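Local atomic coordinates of HK97 Family Phage Portal Protein (Corynebacterium diphtheriae, PDB entry 3KDR), a protein that probably forms the twelve-subunit portal ring of an HK97-family phage or prophage, the channel through which DNA would enter and leave the capsid. Residues A32-V37 and F286-L291; L26-V31 and T67-L72; R250-V255 and A290-I295; F61-A66 and I90-I95; V123-G128 and E260-A265. All coordinates share one frame; numbering follows the deposited sequence.

Contact 1: residues A32-V37 and F286-L291; sequences ARTPLV and FDPAAL
This is a beta bridge continued by apolar packing, where the chain leaving helix 18-33 meets the chain entering helix 289-294. Leu36 and Phe286 form an antiparallel non-hydrogen-bonded pair, with CA atoms 4.4 Å apart, in the small two-stranded sheet of strands 36-38 and 284-286; Val37 and Lys285 add backbone bonds beside it. Both side chains of the pair lie on the same face of that sheet and run in the same direction. Leu36 CD2 sits squarely over the centre of the Phe286 ring, 3.9 Å from its centroid and only 2° off the normal, a CH-pi contact. The backbone bond of the contact runs from Asp287 N to Pro35 O, 2.9 Å, approaching almost along the C=O axis (169°). Phe286 CA makes a further CA-H...O contact with the same oxygen at 3.3 Å.

Beyond the bridge, Thr34 points into the partner segment. Its CG2, anti to the backbone N, lies 3.5 Å from Asp287 C, while OG1 is hydrogen-bonded back to Thr30 O and has Leu291 CD1 beside it. Ala290 CB meets the Pro35 ring at CD, 3.6 Å away. Leu291 CD2 lies 3.9 Å from Arg33 CB and also reaches over the rim of one guanidinium face. Leu270 and Met263 of helix 247-270 pack on Leu36 and Phe286 respectively. The chemistry implies a short antiparallel pairing with one backbone bond between the two segments and an otherwise apolar join, the Thr34 hydroxyl being turned back to the last turn of helix 18-33.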
# COMPACT_ATOMS: atom_id res chain seq x y z
N ALA C 32 -28.77 -0.13 33.46
CA ALA C 32 -29.62 -1.10 34.16
C ALA C 32 -28.84 -2.14 34.94
O ALA C 32 -29.23 -2.48 36.00
CB ALA C 32 -30.56 -1.78 33.23
N ARG C 33 -27.71 -2.59 34.46
CA ARG C 33 -27.01 -3.65 35.16
C ARG C 33 -26.20 -3.15 36.32
O ARG C 33 -25.69 -3.92 37.13
CB ARG C 33 -26.09 -4.38 34.22
CG ARG C 33 -26.81 -5.11 33.17
CD ARG C 33 -25.86 -5.83 32.28
NE ARG C 33 -24.82 -6.45 33.08
CZ ARG C 33 -23.60 -6.71 32.64
NH1 ARG C 33 -23.24 -6.45 31.37
NH2 ARG C 33 -22.72 -7.28 33.47
N THR C 34 -26.05 -1.86 36.40
CA THR C 34 -25.09 -1.35 37.33
C THR C 34 -25.75 -1.07 38.69
O THR C 34 -26.73 -0.35 38.78
CB THR C 34 -24.50 -0.10 36.79
OG1 THR C 34 -23.99 -0.39 35.48
CG2 THR C 34 -23.40 0.40 37.70
N PRO C 35 -25.23 -1.67 39.74
CA PRO C 35 -25.85 -1.54 41.01
C PRO C 35 -25.83 -0.12 41.56
O PRO C 35 -24.86 0.59 41.38
CB PRO C 35 -25.00 -2.45 41.91
CG PRO C 35 -24.44 -3.40 41.07
CD PRO C 35 -24.15 -2.67 39.79
N LEU C 36 -26.91 0.23 42.24
CA LEU C 36 -26.95 1.45 43.00
C LEU C 36 -26.50 1.11 44.43
O LEU C 36 -26.92 0.11 44.99
CB LEU C 36 -28.37 2.00 43.00
CG LEU C 36 -28.67 3.00 41.91
CD1 LEU C 36 -30.09 3.38 41.99
CD2 LEU C 36 -27.84 4.20 42.08
N VAL C 37 -25.68 1.97 45.03
CA VAL C 37 -24.91 1.58 46.16
C VAL C 37 -24.71 2.72 47.16
O VAL C 37 -24.65 3.90 46.80
CB VAL C 37 -23.60 1.06 45.63
CG1 VAL C 37 -22.45 1.79 46.21
CG2 VAL C 37 -23.56 -0.46 45.80
N PHE C 286 -23.99 4.89 41.68
CA PHE C 286 -23.83 3.71 40.86
C PHE C 286 -22.41 3.13 41.10
O PHE C 286 -21.46 3.89 41.39
CB PHE C 286 -23.91 4.04 39.37
CG PHE C 286 -25.28 4.28 38.87
CD1 PHE C 286 -26.08 3.24 38.48
CD2 PHE C 286 -25.79 5.55 38.76
CE1 PHE C 286 -27.33 3.46 38.00
CE2 PHE C 286 -27.06 5.75 38.27
CZ PHE C 286 -27.81 4.70 37.91
N ASP C 287 -22.29 1.80 40.95
CA ASP C 287 -21.04 1.09 41.15
C ASP C 287 -20.63 0.34 39.90
O ASP C 287 -20.84 -0.87 39.83
CB ASP C 287 -21.18 0.07 42.28
CG ASP C 287 -19.81 -0.43 42.81
OD1 ASP C 287 -18.76 0.19 42.53
OD2 ASP C 287 -19.81 -1.44 43.54
N PRO C 288 -20.04 1.05 38.92
CA PRO C 288 -19.52 0.47 37.68
C PRO C 288 -18.43 -0.56 37.91
O PRO C 288 -18.18 -1.37 37.05
CB PRO C 288 -18.87 1.66 36.99
CG PRO C 288 -19.54 2.81 37.54
CD PRO C 288 -19.93 2.51 38.92
N ALA C 289 -17.76 -0.51 39.06
CA ALA C 289 -16.72 -1.46 39.40
C ALA C 289 -17.34 -2.83 39.41
O ALA C 289 -16.69 -3.79 39.03
CB ALA C 289 -16.13 -1.14 40.75
N ALA C 290 -18.61 -2.90 39.85
CA ALA C 290 -19.39 -4.14 39.88
C ALA C 290 -19.48 -4.79 38.53
O ALA C 290 -19.49 -6.05 38.45
CB ALA C 290 -20.81 -3.89 40.38
N LEU C 291 -19.58 -3.98 37.48
CA LEU C 291 -19.64 -4.51 36.15
C LEU C 291 -18.33 -5.19 35.80
O LEU C 291 -18.34 -6.24 35.16
CB LEU C 291 -19.85 -3.42 35.11
CG LEU C 291 -21.16 -2.68 35.15
CD1 LEU C 291 -20.95 -1.41 34.35
CD2 LEU C 291 -22.29 -3.55 34.67

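Contact 2: residues L26-V31 and T67-L72; sequences LLSTTV and TADDLL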
# COMPACT_ATOMS: atom_id res chain seq x y z
N LEU C 26 -26.18 -0.85 24.34
CA LEU C 26 -24.95 -0.59 25.07
C LEU C 26 -25.19 0.40 26.17
O LEU C 26 -24.72 0.21 27.26
CB LEU C 26 -23.86 -0.09 24.13
CG LEU C 26 -23.24 -1.10 23.17
CD1 LEU C 26 -22.47 -0.41 22.08
CD2 LEU C 26 -22.35 -2.08 23.92
N LEU C 27 -25.91 1.48 25.91
CA LEU C 27 -26.08 2.50 26.95
C LEU C 27 -27.06 2.09 28.02
O LEU C 27 -26.72 2.04 29.20
CB LEU C 27 -26.61 3.80 26.35
CG LEU C 27 -25.65 4.59 25.45
CD1 LEU C 27 -26.43 5.65 24.73
CD2 LEU C 27 -24.47 5.23 26.19
N SER C 28 -28.29 1.81 27.64
CA SER C 28 -29.32 1.52 28.62
C SER C 28 -29.15 0.25 29.42
O SER C 28 -29.60 0.19 30.53
CB SER C 28 -30.66 1.44 27.94
OG SER C 28 -30.99 2.71 27.43
N THR C 29 -28.55 -0.78 28.86
CA THR C 29 -28.44 -2.04 29.58
C THR C 29 -27.31 -1.97 30.56
O THR C 29 -27.32 -2.60 31.63
CB THR C 29 -28.22 -3.20 28.65
OG1 THR C 29 -27.03 -2.96 27.91
CG2 THR C 29 -29.40 -3.29 27.67
N THR C 30 -26.31 -1.17 30.24
CA THR C 30 -25.22 -1.02 31.17
C THR C 30 -25.71 -0.31 32.41
O THR C 30 -25.47 -0.74 33.49
CB THR C 30 -24.12 -0.26 30.50
OG1 THR C 30 -23.79 -0.97 29.30
CG2 THR C 30 -22.90 -0.16 31.37
N VAL C 31 -26.44 0.78 32.20
CA VAL C 31 -27.02 1.50 33.30
C VAL C 31 -27.82 0.55 34.10
O VAL C 31 -27.56 0.41 35.29
CB VAL C 31 -27.95 2.64 32.84
CG1 VAL C 31 -28.66 3.19 34.00
CG2 VAL C 31 -27.13 3.72 32.15
N THR C 67 -36.05 3.73 32.32
CA THR C 67 -35.66 5.09 32.71
C THR C 67 -34.52 5.61 31.88
O THR C 67 -34.51 6.75 31.45
CB THR C 67 -35.21 5.09 34.18
OG1 THR C 67 -36.22 4.44 34.97
CG2 THR C 67 -34.99 6.45 34.69
N ALA C 68 -33.52 4.78 31.69
CA ALA C 68 -32.41 5.15 30.85
C ALA C 68 -32.96 5.45 29.48
O ALA C 68 -32.61 6.40 28.86
CB ALA C 68 -31.42 4.04 30.80
N ASP C 69 -33.87 4.62 29.02
CA ASP C 69 -34.41 4.81 27.74
C ASP C 69 -35.16 6.08 27.66
O ASP C 69 -34.99 6.83 26.73
CB ASP C 69 -35.37 3.71 27.46
CG ASP C 69 -34.74 2.56 26.76
OD1 ASP C 69 -33.51 2.55 26.50
OD2 ASP C 69 -35.52 1.65 26.42
N ASP C 70 -36.02 6.33 28.64
CA ASP C 70 -36.81 7.55 28.64
C ASP C 70 -35.91 8.78 28.54
O ASP C 70 -36.14 9.72 27.79
CB ASP C 70 -37.60 7.63 29.94
CG ASP C 70 -39.02 7.14 29.82
OD1 ASP C 70 -39.71 7.19 30.87
OD2 ASP C 70 -39.45 6.73 28.73
N LEU C 71 -34.86 8.75 29.32
CA LEU C 71 -33.98 9.89 29.39
C LEU C 71 -33.32 10.12 28.08
O LEU C 71 -33.20 11.22 27.63
CB LEU C 71 -32.92 9.64 30.45
CG LEU C 71 -33.08 10.32 31.79
CD1 LEU C 71 -34.45 10.93 32.03
CD2 LEU C 71 -32.75 9.31 32.83
N LEU C 72 -32.85 9.05 27.48
CA LEU C 72 -32.10 9.12 26.25
C LEU C 72 -32.88 9.69 25.08
O LEU C 72 -32.40 10.55 24.39
CB LEU C 72 -31.77 7.71 25.93
CG LEU C 72 -30.73 7.32 24.92
CD1 LEU C 72 -29.41 7.94 25.22
CD2 LEU C 72 -30.63 5.83 25.05
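The polar link is a hydrogen bond from Ser28 OG to Asp69 OD1, 2.7 Å long. Ser28 holds OG beside its own backbone N (chi1 -66°), which turns the hydroxyl toward the partner helix, and it meets the carboxylate oxygen from above the carboxylate plane, 26° out of it. The other oxygen, Asp69 OD2, forms a salt bridge with Arg24, so the buried carboxylate is shared between two partners on helix 18-33 and is probably kept ionised by the arginine. Within that helix, Thr30 OG1 bonds back to Leu26 O, near a wider pi-type turn at 26-29.

The frame is a pair of roughly antiparallel helices, 18-33 and 60-74, whose local axes come within 8.9 Å at 141°. Small side chains stand at the closest point: the CA atoms of Ser28 and Ala68 are 5.3 Å apart, and Ala68 CB touches Ser28 OG at 3.6 Å.

Apolar contacts lie to both sides along helix 18-33. Leu27 CD1 meets Leu72 CD1 at 3.8 Å, the two chains crossing at about a right angle, with Met226 against both leucines. Val31 CB faces Ala68 CB at 4.3 Å, one helical turn from Leu27.

Contact 3: residues R250-V255 and A290-I295; sequences RMIELV and ALLDAI
The Arg250 guanidinium is the best-held polar group here, with three grips: a cation-pi contact with Phe232 of its own chain, another with Phe257 of a neighbouring subunit, and a long, weak ion pair from NH1 to Glu253 of that same subunit. All three lie outside the pair of segments, which themselves meet through apolar side chains.

Met251, Leu292 and Leu291 carry the join. Leu292 splits its two methyl branches between consecutive residues of the partner. Its CD1 reaches selenomethionine Met251 at CG, 3.7 Å away, the two side chains sliding past each other in opposite directions. Its CD2 lies 4.0 Å from Ile252 CG1, the two side chains crossing at about a right angle. Met251 starts with CG anti to the backbone N (chi1 -172°) and then bends at chi2, which brings SE round toward Leu291. There SE lies 4.2 Å from Leu291 CD1, the same methyl that touches Val255 CG2 at 4.2 Å. Leu291 CD1 thus lies against two residues one turn apart on helix 247-270.

Thr30 of helix 18-33 packs on both Met251 and Leu291, adding a third helix to the apolar group. Phe257 of the neighbouring subunit also packs on Met251, while Ile295 of a further subunit packs on Ile252 and its Arg250 makes a salt bridge with Glu253. The arrangement is a nearly antiparallel helix pair, local axes 10.7 Å apart at 161°, in which the short C-terminal helix 289-294 returns along helix 247-270 beside the subunit interfaces of the twelve-chain assembly.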
# COMPACT_ATOMS: atom_id res chain seq x y z
N ARG C 250 -12.80 -1.94 27.13
CA ARG C 250 -13.93 -1.50 26.39
C ARG C 250 -15.02 -1.04 27.33
O ARG C 250 -15.66 -0.03 27.09
CB ARG C 250 -14.46 -2.59 25.48
CG ARG C 250 -13.43 -3.17 24.53
CD ARG C 250 -13.96 -3.43 23.12
NE ARG C 250 -15.36 -3.85 23.11
CZ ARG C 250 -16.25 -3.61 22.12
NH1 ARG C 250 -17.50 -4.03 22.24
NH2 ARG C 250 -15.91 -2.92 21.03
N MSE C 251 -15.23 -1.78 28.40
CA MSE C 251 -16.25 -1.40 29.36
C MSE C 251 -15.89 -0.06 30.05
O MSE C 251 -16.77 0.79 30.23
CB MSE C 251 -16.52 -2.54 30.36
CG MSE C 251 -17.69 -2.36 31.30
SE MSE C 251 -19.34 -1.91 30.45
CE MSE C 251 -20.03 -3.68 30.18
N ILE C 252 -14.63 0.16 30.38
CA ILE C 252 -14.28 1.40 31.04
C ILE C 252 -14.54 2.58 30.11
O ILE C 252 -15.09 3.63 30.49
CB ILE C 252 -12.83 1.38 31.52
CG1 ILE C 252 -12.70 0.48 32.74
CG2 ILE C 252 -12.37 2.74 31.88
CD1 ILE C 252 -11.36 -0.25 32.86
N GLU C 253 -14.15 2.42 28.87
CA GLU C 253 -14.34 3.43 27.89
C GLU C 253 -15.81 3.75 27.74
O GLU C 253 -16.22 4.90 27.63
CB GLU C 253 -13.83 2.86 26.60
CG GLU C 253 -14.10 3.68 25.44
CD GLU C 253 -13.31 4.99 25.48
OE1 GLU C 253 -12.11 4.96 25.95
OE2 GLU C 253 -13.90 6.03 25.00
N LEU C 254 -16.62 2.71 27.67
CA LEU C 254 -18.05 2.92 27.43
C LEU C 254 -18.65 3.67 28.61
O LEU C 254 -19.34 4.65 28.48
CB LEU C 254 -18.74 1.58 27.25
CG LEU C 254 -20.22 1.68 26.94
CD1 LEU C 254 -20.47 2.42 25.71
CD2 LEU C 254 -20.77 0.31 26.81
N VAL C 255 -18.36 3.17 29.79
CA VAL C 255 -18.79 3.81 31.01
C VAL C 255 -18.26 5.22 31.12
O VAL C 255 -19.04 6.13 31.42
CB VAL C 255 -18.27 3.03 32.23
CG1 VAL C 255 -18.56 3.77 33.48
CG2 VAL C 255 -18.89 1.61 32.28
N ALA C 290 -18.61 -2.90 39.85
CA ALA C 290 -19.39 -4.14 39.88
C ALA C 290 -19.48 -4.79 38.53
O ALA C 290 -19.49 -6.05 38.45
CB ALA C 290 -20.81 -3.89 40.38
N LEU C 291 -19.58 -3.98 37.48
CA LEU C 291 -19.64 -4.51 36.15
C LEU C 291 -18.33 -5.19 35.80
O LEU C 291 -18.34 -6.24 35.16
CB LEU C 291 -19.85 -3.42 35.11
CG LEU C 291 -21.16 -2.68 35.15
CD1 LEU C 291 -20.95 -1.41 34.35
CD2 LEU C 291 -22.29 -3.55 34.67
N LEU C 292 -17.22 -4.59 36.20
CA LEU C 292 -15.92 -5.18 35.93
C LEU C 292 -15.63 -6.49 36.68
O LEU C 292 -14.99 -7.40 36.16
CB LEU C 292 -14.83 -4.16 36.26
CG LEU C 292 -14.26 -3.37 35.08
CD1 LEU C 292 -15.32 -3.11 34.09
CD2 LEU C 292 -13.69 -2.11 35.56
N ASP C 293 -16.09 -6.56 37.92
CA ASP C 293 -15.94 -7.77 38.74
C ASP C 293 -16.68 -8.95 38.18
O ASP C 293 -16.22 -10.07 38.31
CB ASP C 293 -16.46 -7.51 40.16
CG ASP C 293 -15.61 -6.46 40.92
OD1 ASP C 293 -14.61 -5.94 40.33
OD2 ASP C 293 -15.93 -6.16 42.11
N ALA C 294 -17.83 -8.68 37.55
CA ALA C 294 -18.65 -9.70 36.91
C ALA C 294 -17.90 -10.35 35.76
O ALA C 294 -18.10 -11.55 35.48
CB ALA C 294 -19.91 -9.10 36.40
N ILE C 295 -17.03 -9.59 35.08
CA ILE C 295 -16.21 -10.15 34.01
C ILE C 295 -15.32 -11.18 34.61
O ILE C 295 -14.59 -10.86 35.54
CB ILE C 295 -15.26 -9.16 33.40
CG1 ILE C 295 -16.03 -8.09 32.63
CG2 ILE C 295 -14.33 -9.89 32.50
CD1 ILE C 295 -15.22 -6.81 32.43

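Contact 4: residues F61-A66 and I90-I95; sequences FHRMLA and IGAIHI. With SO4 (sulfate ion), chain I.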
# COMPACT_ATOMS: atom_id res chain seq x y z
N PHE C 61 -34.44 -3.91 37.62
CA PHE C 61 -33.66 -3.88 36.39
C PHE C 61 -34.48 -3.24 35.30
O PHE C 61 -34.01 -2.34 34.62
CB PHE C 61 -33.27 -5.31 35.97
CG PHE C 61 -32.63 -5.42 34.61
CD1 PHE C 61 -31.27 -5.22 34.45
CD2 PHE C 61 -33.39 -5.73 33.47
CE1 PHE C 61 -30.69 -5.33 33.21
CE2 PHE C 61 -32.79 -5.83 32.22
CZ PHE C 61 -31.45 -5.63 32.10
N HIS C 62 -35.70 -3.68 35.11
CA HIS C 62 -36.48 -3.06 34.05
C HIS C 62 -36.83 -1.62 34.40
O HIS C 62 -36.98 -0.77 33.53
CB HIS C 62 -37.69 -3.94 33.66
CG HIS C 62 -37.31 -5.37 33.26
ND1 HIS C 62 -36.95 -5.72 31.97
CD2 HIS C 62 -37.23 -6.52 34.00
CE1 HIS C 62 -36.68 -7.02 31.93
NE2 HIS C 62 -36.83 -7.52 33.15
N ARG C 63 -36.87 -1.29 35.67
CA ARG C 63 -37.20 0.07 36.04
C ARG C 63 -36.08 0.96 35.59
O ARG C 63 -36.31 2.01 35.07
CB ARG C 63 -37.42 0.15 37.55
CG ARG C 63 -37.50 1.58 38.06
CD ARG C 63 -37.49 1.71 39.58
NE ARG C 63 -36.30 1.16 40.19
CZ ARG C 63 -36.21 0.83 41.48
NH1 ARG C 63 -37.23 1.02 42.30
NH2 ARG C 63 -35.09 0.32 41.96
N MSE C 64 -34.86 0.53 35.78
CA MSE C 64 -33.77 1.37 35.43
C MSE C 64 -33.64 1.41 33.93
O MSE C 64 -33.31 2.41 33.36
CB MSE C 64 -32.48 0.87 36.05
CG MSE C 64 -31.33 1.91 36.05
SE MSE C 64 -31.88 3.65 36.70
CE MSE C 64 -31.58 3.33 38.58
N LEU C 65 -33.90 0.28 33.31
CA LEU C 65 -33.72 0.18 31.91
C LEU C 65 -34.68 1.14 31.20
O LEU C 65 -34.29 1.88 30.28
CB LEU C 65 -34.02 -1.25 31.48
CG LEU C 65 -33.92 -1.55 29.99
CD1 LEU C 65 -32.56 -1.39 29.60
CD2 LEU C 65 -34.38 -2.93 29.69
N ALA C 66 -35.94 1.11 31.63
CA ALA C 66 -36.95 1.93 31.00
C ALA C 66 -36.62 3.43 31.17
O ALA C 66 -36.93 4.28 30.31
CB ALA C 66 -38.28 1.63 31.62
N ILE C 90 -41.18 3.25 50.04
CA ILE C 90 -40.75 1.85 50.20
C ILE C 90 -40.61 1.08 48.88
O ILE C 90 -40.18 -0.05 48.89
CB ILE C 90 -41.68 1.07 51.14
CG1 ILE C 90 -43.10 1.05 50.57
CG2 ILE C 90 -41.65 1.67 52.57
CD1 ILE C 90 -43.98 0.01 51.18
N GLY C 91 -40.98 1.70 47.77
CA GLY C 91 -40.78 1.12 46.45
C GLY C 91 -41.12 2.14 45.38
O GLY C 91 -41.79 3.13 45.68
N ALA C 92 -40.65 1.94 44.16
CA ALA C 92 -40.90 2.90 43.13
C ALA C 92 -40.96 2.18 41.80
O ALA C 92 -40.16 1.29 41.53
CB ALA C 92 -39.77 3.96 43.13
N ILE C 93 -41.90 2.57 40.95
CA ILE C 93 -41.95 2.01 39.64
C ILE C 93 -41.88 3.06 38.58
O ILE C 93 -42.46 4.12 38.71
CB ILE C 93 -43.24 1.16 39.38
CG1 ILE C 93 -44.50 1.99 39.51
CG2 ILE C 93 -43.29 -0.04 40.27
CD1 ILE C 93 -45.68 1.40 38.74
N HIS C 94 -41.22 2.74 37.50
CA HIS C 94 -41.22 3.56 36.33
C HIS C 94 -42.53 3.48 35.66
O HIS C 94 -43.07 2.41 35.50
CB HIS C 94 -40.21 3.03 35.35
CG HIS C 94 -40.33 3.62 33.99
ND1 HIS C 94 -41.10 3.04 33.02
CD2 HIS C 94 -39.78 4.73 33.44
CE1 HIS C 94 -41.04 3.78 31.93
NE2 HIS C 94 -40.25 4.81 32.16
N ILE C 95 -43.02 4.61 35.20
CA ILE C 95 -44.29 4.68 34.48
C ILE C 95 -44.08 5.35 33.15
O ILE C 95 -43.22 6.22 33.01
CB ILE C 95 -45.31 5.49 35.27
CG1 ILE C 95 -44.77 6.91 35.55
CG2 ILE C 95 -45.57 4.85 36.54
CD1 ILE C 95 -45.78 7.87 36.01
S SO4 I . -42.51 0.31 31.57
O1 SO4 I . -41.84 0.83 32.76
O2 SO4 I . -41.69 -0.81 31.06
O3 SO4 I . -43.84 -0.17 31.99
O4 SO4 I . -42.54 1.35 30.51
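Arg63, His94 and Ala66 carry this contact between helix 60-74 and strand 89-95. Arg63 leaves the helix with CG anti to the backbone N, runs extended to CD and bends at chi3, so that its guanidinium passes along the strand. NH1 donates to Ala92 O at 3.0 Å with an N-H...O angle of 152°; the oxygen lies near the guanidinium plane, while the nitrogen stands above the plane of the carbonyl. The same NH1 is hydrogen-bonded to Phe45 O, and Trp79 makes a cation-pi contact with the group, so its charge is held from several directions. Lower on the chain, Arg63 CG lies 4.1 Å from His94 CB.

His94 slides past Arg63 the opposite way, its ring plane 73° from the guanidinium. Ala66 CB sits over the centre of one ring face, 3.5 Å from the centroid, a CH-pi contact. At the ring edge, ND1 bonds sulfate O1, modelled very short at 2.3 Å, and NE2 is hydrogen-bonded to Asp70 OD1. A carboxylate at one nitrogen and a sulfate at the other would favour the charged imidazolium; the ion itself probably comes from the crystallisation liquor. The arrangement is that of a helix leading into a beta hairpin, strands 76-83 and 89-95, and packing back on the second strand, with local axes at 43°.

Contact 5: residues V123-G128 and E260-A265; sequences VGIHGG and EPLMSA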
# COMPACT_ATOMS: atom_id res chain seq x y z
N VAL C 123 -34.43 14.45 35.10
CA VAL C 123 -34.10 15.27 33.92
C VAL C 123 -32.80 14.79 33.30
O VAL C 123 -31.83 14.60 33.99
CB VAL C 123 -33.90 16.72 34.33
CG1 VAL C 123 -33.39 17.52 33.20
CG2 VAL C 123 -35.18 17.30 34.88
N GLY C 124 -32.78 14.60 32.00
CA GLY C 124 -31.66 13.92 31.39
C GLY C 124 -30.47 14.80 31.19
O GLY C 124 -30.27 15.69 31.96
N ILE C 125 -29.72 14.54 30.13
CA ILE C 125 -28.55 15.34 29.78
C ILE C 125 -28.81 16.29 28.61
O ILE C 125 -27.99 17.17 28.33
CB ILE C 125 -27.38 14.44 29.49
CG1 ILE C 125 -27.66 13.55 28.29
CG2 ILE C 125 -27.13 13.58 30.69
CD1 ILE C 125 -26.59 12.52 28.05
N HIS C 126 -29.95 16.12 27.96
CA HIS C 126 -30.39 17.02 26.89
C HIS C 126 -31.88 16.82 26.71
O HIS C 126 -32.52 16.31 27.59
CB HIS C 126 -29.62 16.78 25.58
CG HIS C 126 -29.45 15.34 25.20
ND1 HIS C 126 -30.51 14.45 25.10
CD2 HIS C 126 -28.35 14.65 24.88
CE1 HIS C 126 -30.05 13.27 24.74
NE2 HIS C 126 -28.74 13.36 24.59
N GLY C 127 -32.43 17.16 25.57
CA GLY C 127 -33.87 17.14 25.44
C GLY C 127 -34.38 15.88 24.82
O GLY C 127 -35.55 15.78 24.47
N GLY C 128 -33.49 14.92 24.62
CA GLY C 128 -33.89 13.67 24.02
C GLY C 128 -33.56 13.59 22.55
O GLY C 128 -33.74 14.56 21.79
N GLU C 260 -21.62 7.42 31.99
CA GLU C 260 -21.53 8.19 33.23
C GLU C 260 -22.33 9.47 33.20
O GLU C 260 -22.78 9.93 34.24
CB GLU C 260 -20.09 8.49 33.64
CG GLU C 260 -19.43 7.34 34.39
CD GLU C 260 -19.59 7.35 35.94
OE1 GLU C 260 -20.48 8.08 36.47
OE2 GLU C 260 -18.83 6.58 36.63
N PRO C 261 -22.49 10.08 32.03
CA PRO C 261 -23.35 11.24 32.09
C PRO C 261 -24.78 10.89 32.47
O PRO C 261 -25.39 11.60 33.24
CB PRO C 261 -23.24 11.81 30.69
CG PRO C 261 -22.25 10.96 29.98
CD PRO C 261 -21.51 10.22 30.95
N LEU C 262 -25.31 9.81 31.95
CA LEU C 262 -26.65 9.43 32.33
C LEU C 262 -26.67 8.95 33.74
O LEU C 262 -27.60 9.15 34.43
CB LEU C 262 -27.15 8.29 31.47
CG LEU C 262 -27.41 8.70 30.05
CD1 LEU C 262 -27.35 7.45 29.14
CD2 LEU C 262 -28.75 9.41 30.04
N MSE C 263 -25.66 8.25 34.17
CA MSE C 263 -25.68 7.72 35.51
C MSE C 263 -25.58 8.88 36.43
O MSE C 263 -26.26 8.93 37.44
CB MSE C 263 -24.51 6.80 35.74
CG MSE C 263 -24.59 5.55 34.95
SE MSE C 263 -23.12 4.32 35.35
CE MSE C 263 -21.71 5.53 35.87
N SER C 264 -24.75 9.84 36.05
CA SER C 264 -24.57 11.06 36.83
C SER C 264 -25.84 11.84 37.01
O SER C 264 -26.08 12.39 38.05
CB SER C 264 -23.52 11.95 36.20
OG SER C 264 -22.22 11.46 36.50
N ALA C 265 -26.66 11.91 35.98
CA ALA C 265 -27.91 12.64 36.02
C ALA C 265 -28.93 11.97 36.95
O ALA C 265 -29.68 12.63 37.66
CB ALA C 265 -28.48 12.75 34.63
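Ile125 is the side chain that bridges the loop 123-128 and helix 247-270, and its CB points at that helix. From CB, the CG2 branch, anti to the carbonyl carbon, meets the backbone of the helix: Pro261 O lies 3.7 Å away. The same methyl touches Pro261 CB at 4.3 Å and Ala265 CB at 4.2 Å, so it rests on the turn that those two residues span. CG1 takes the crowded position between backbone N and carbonyl carbon (chi1 63°) and lies over the rim of one face of the neighbouring His126 ring. From there chi2 is extended, and CD1 at the tip reaches Leu262 CD2 at 4.3 Å.

The loop runs from strand 119-123 to helix 129-132, where Gly128 takes the N-cap position. It is braced by its own bond, Gly128 N to His126 ND1, 3.1 Å and 153°, with the donor near the imidazole plane. Across from it, helix 247-270 is kinked at Pro261 and Leu262, neither nitrogen bonding to the preceding turn; that of the proline has no hydrogen to give.

Ala265 CB completes the meeting by facing Val123 O at 3.9 Å. Both sides also touch a neighbouring subunit of the assembly: its Arg24 bonds Ile125 O through NH2, and its Arg33 packs on Glu260 and Ser264.

From the N terminus, helix 18-33 opens contact 2 and then, at its end, contact 1. Helix 60-74 opens contact 4 and closes contact 2, and strand 89-95 closes contact 4, so contact 2 crosses both of its neighbours. The loop after strand 119-123 opens contact 5, which helix 247-270 closes 132 residues later, after the same helix has opened contact 3; these two cross. Contact 1 spans the longest loop, enclosing contacts 4 and 5, and ends with contact 3 on helix 289-294, sharing Ala290 and Leu291. Together they tie helix 18-33, the helix-hairpin unit, the long helix 247-270 and the C-terminal end into one body.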